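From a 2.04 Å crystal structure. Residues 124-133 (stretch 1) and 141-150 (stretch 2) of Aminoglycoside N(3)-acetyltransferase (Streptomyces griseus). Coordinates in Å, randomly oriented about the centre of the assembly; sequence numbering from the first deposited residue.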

# COMPACT_ATOMS: atom_id res chain seq x y z
N ALA B 124 4.60 3.08 -4.24
CA ALA B 124 5.56 4.02 -3.66
C ALA B 124 5.95 5.11 -4.67
O ALA B 124 6.04 6.30 -4.31
CB ALA B 124 6.82 3.29 -3.15
N LEU B 125 6.19 4.74 -5.93
CA LEU B 125 6.58 5.73 -6.93
C LEU B 125 5.50 6.80 -7.12
O LEU B 125 5.78 8.01 -7.11
CB LEU B 125 6.89 5.02 -8.26
CG LEU B 125 7.61 5.69 -9.44
CD1 LEU B 125 6.73 6.71 -10.14
CD2 LEU B 125 8.96 6.31 -9.02
N ARG B 126 4.24 6.37 -7.29
CA ARG B 126 3.20 7.36 -7.57
C ARG B 126 3.00 8.31 -6.38
O ARG B 126 2.58 9.44 -6.58
CB ARG B 126 1.88 6.68 -7.94
CG ARG B 126 1.06 6.31 -6.75
CD ARG B 126 -0.33 5.80 -7.08
NE ARG B 126 -0.98 5.34 -5.85
CZ ARG B 126 -1.76 6.08 -5.08
NH1 ARG B 126 -2.05 7.34 -5.41
NH2 ARG B 126 -2.27 5.56 -3.96
N ARG B 127 3.36 7.89 -5.16
CA ARG B 127 3.19 8.78 -4.02
C ARG B 127 4.41 9.68 -3.79
O ARG B 127 4.38 10.52 -2.88
CB ARG B 127 2.85 7.94 -2.76
CG ARG B 127 1.51 7.11 -2.90
CD ARG B 127 1.28 6.06 -1.77
NE ARG B 127 1.15 6.73 -0.47
CZ ARG B 127 0.12 6.60 0.38
NH1 ARG B 127 -0.89 5.80 0.09
NH2 ARG B 127 0.13 7.28 1.53
N ARG B 128 5.49 9.52 -4.57
CA ARG B 128 6.65 10.39 -4.41
C ARG B 128 6.26 11.85 -4.66
O ARG B 128 5.48 12.13 -5.59
CB ARG B 128 7.78 9.99 -5.36
CG ARG B 128 8.53 8.69 -4.94
CD ARG B 128 9.49 8.91 -3.77
NE ARG B 128 10.63 9.72 -4.17
CZ ARG B 128 11.90 9.42 -3.88
NH1 ARG B 128 12.18 8.33 -3.17
NH2 ARG B 128 12.88 10.21 -4.28
N PRO B 129 6.84 12.80 -3.92
CA PRO B 129 6.68 14.22 -4.29
C PRO B 129 7.10 14.44 -5.73
O PRO B 129 8.11 13.93 -6.18
CB PRO B 129 7.63 14.94 -3.31
CG PRO B 129 7.73 14.03 -2.13
CD PRO B 129 7.66 12.62 -2.71
N GLY B 130 6.26 15.17 -6.47
CA GLY B 130 6.50 15.42 -7.88
C GLY B 130 6.13 14.31 -8.85
O GLY B 130 6.22 14.52 -10.07
N ALA B 131 5.74 13.12 -8.37
CA ALA B 131 5.37 12.04 -9.30
C ALA B 131 4.08 12.41 -10.02
O ALA B 131 3.25 13.15 -9.49
CB ALA B 131 5.18 10.70 -8.57
N VAL B 132 3.91 11.88 -11.23
CA VAL B 132 2.73 12.20 -12.06
C VAL B 132 2.04 10.89 -12.42
O VAL B 132 2.69 9.96 -12.91
CB VAL B 132 3.13 12.95 -13.34
CG1 VAL B 132 1.89 13.22 -14.23
CG2 VAL B 132 3.87 14.25 -13.00
N ARG B 133 0.73 10.82 -12.20
CA ARG B 133 -0.02 9.59 -12.47
C ARG B 133 -0.96 9.84 -13.63
O ARG B 133 -1.64 10.87 -13.66
CB ARG B 133 -0.81 9.16 -11.26
CG ARG B 133 -1.28 7.73 -11.47
CD ARG B 133 -2.51 7.46 -10.77
NE ARG B 133 -2.79 6.04 -10.58
CZ ARG B 133 -3.33 5.60 -9.46
NH1 ARG B 133 -3.56 6.48 -8.50
NH2 ARG B 133 -3.63 4.32 -9.30
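Stretch 2 (141-150) LAALGASAPA

A short antiparallel pairing can anchor a much wider apolar contact, and residues 141-150 illustrate how. Leu 141 to Gly 145 form an extended strand that runs antiparallel to Val 132 and Arg 133; a type I turn from Gly 145 to Ala 148 then reverses the chain, closed by Ala 148 N to Gly 145 O at 3.1 Å, and a helix begins at Ala 148.

The polar part of the contact is backbone alone. Val 132 and Ala 143 form a hydrogen-bonded pair, with Val 132 N donating to Ala 143 O at 2.7 Å and Ala 143 N to Val 132 O at 2.8 Å. Next to it, Arg 133 faces Ala 142 as a non-hydrogen-bonded pair, their CA atoms just 4.1 Å apart. CA-H...O contacts reinforce the register: Ala 142 CA lies 3.1 Å from Val 132 O, and Ala 131 CA 3.3 Å from Ala 143 O. Beyond the ladder, a water takes over, donating to Gly 130 O at 2.8 Å and accepting from Gly 145 N at 2.9 Å.

Side chains alternate between the two faces of the sheet. On the face of Val 132 and Ala 143, Val 132 CG2 reaches Ala 148 CB at 4.2 Å, so after the turn the start of the helix lies against Val 132 of the partner strand. On the face of Arg 133 and Ala 142, residues from the earlier part of stretch 1 pack: Arg 126 CB lies 3.7 Å from Ala 142 CB, and Leu 125 CD1, from the helix, 4.2 Å from that same methyl.

Leu 144 has the largest covered area in the contact. Its CB meets Leu 125 CD2 at 3.8 Å, its CD2 lies 3.9 Å from Arg 128 CB, and its CD1 approaches Pro 129 O and Ala 131 N, both at 3.5 Å, nestling against the type II turn from Arg 128 to Ala 131.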

# COMPACT_ATOMS: atom_id res chain seq x y z
N LEU B 141 -0.51 4.76 -15.66
CA LEU B 141 0.88 4.61 -15.29
C LEU B 141 1.21 5.71 -14.31
O LEU B 141 0.41 6.60 -14.06
CB LEU B 141 1.80 4.71 -16.52
CG LEU B 141 1.48 3.86 -17.75
CD1 LEU B 141 2.67 3.91 -18.68
CD2 LEU B 141 1.31 2.48 -17.27
N ALA B 142 2.43 5.68 -13.79
CA ALA B 142 2.92 6.84 -13.07
C ALA B 142 4.37 7.05 -13.45
O ALA B 142 5.06 6.11 -13.84
CB ALA B 142 2.76 6.68 -11.57
N ALA B 143 4.84 8.29 -13.30
CA ALA B 143 6.19 8.64 -13.69
C ALA B 143 6.77 9.68 -12.74
O ALA B 143 6.04 10.49 -12.16
CB ALA B 143 6.23 9.18 -15.14
N LEU B 144 8.10 9.70 -12.65
CA LEU B 144 8.83 10.59 -11.76
C LEU B 144 10.10 10.99 -12.47
O LEU B 144 10.90 10.12 -12.84
CB LEU B 144 9.15 9.89 -10.41
CG LEU B 144 9.91 10.74 -9.39
CD1 LEU B 144 9.04 11.94 -8.90
CD2 LEU B 144 10.39 9.89 -8.19
N GLY B 145 10.32 12.30 -12.64
CA GLY B 145 11.54 12.73 -13.30
C GLY B 145 11.26 13.72 -14.43
O GLY B 145 10.14 14.22 -14.59
N ALA B 146 12.29 13.97 -15.24
CA ALA B 146 12.30 15.13 -16.12
C ALA B 146 11.21 15.06 -17.19
O ALA B 146 10.64 16.08 -17.57
CB ALA B 146 13.68 15.26 -16.76
N SER B 147 10.92 13.87 -17.71
CA SER B 147 9.96 13.74 -18.80
C SER B 147 8.59 13.30 -18.31
O SER B 147 7.70 12.99 -19.12
CB SER B 147 10.48 12.75 -19.83
OG SER B 147 11.71 13.19 -20.35
N ALA B 148 8.39 13.26 -17.00
CA ALA B 148 7.18 12.65 -16.45
C ALA B 148 5.89 13.33 -16.91
O ALA B 148 4.95 12.61 -17.25
CB ALA B 148 7.27 12.59 -14.92
N PRO B 149 5.79 14.68 -17.00
CA PRO B 149 4.51 15.26 -17.45
C PRO B 149 4.14 14.92 -18.89
O PRO B 149 2.99 14.54 -19.14
CB PRO B 149 4.71 16.78 -17.26
CG PRO B 149 5.85 16.88 -16.21
CD PRO B 149 6.75 15.72 -16.58
N ALA B 150 5.06 15.03 -19.84
CA ALA B 150 4.71 14.69 -21.22
C ALA B 150 4.47 13.19 -21.40
O ALA B 150 3.64 12.79 -22.22
CB ALA B 150 5.81 15.16 -22.17
O HOH W 1 8.37 14.27 -11.79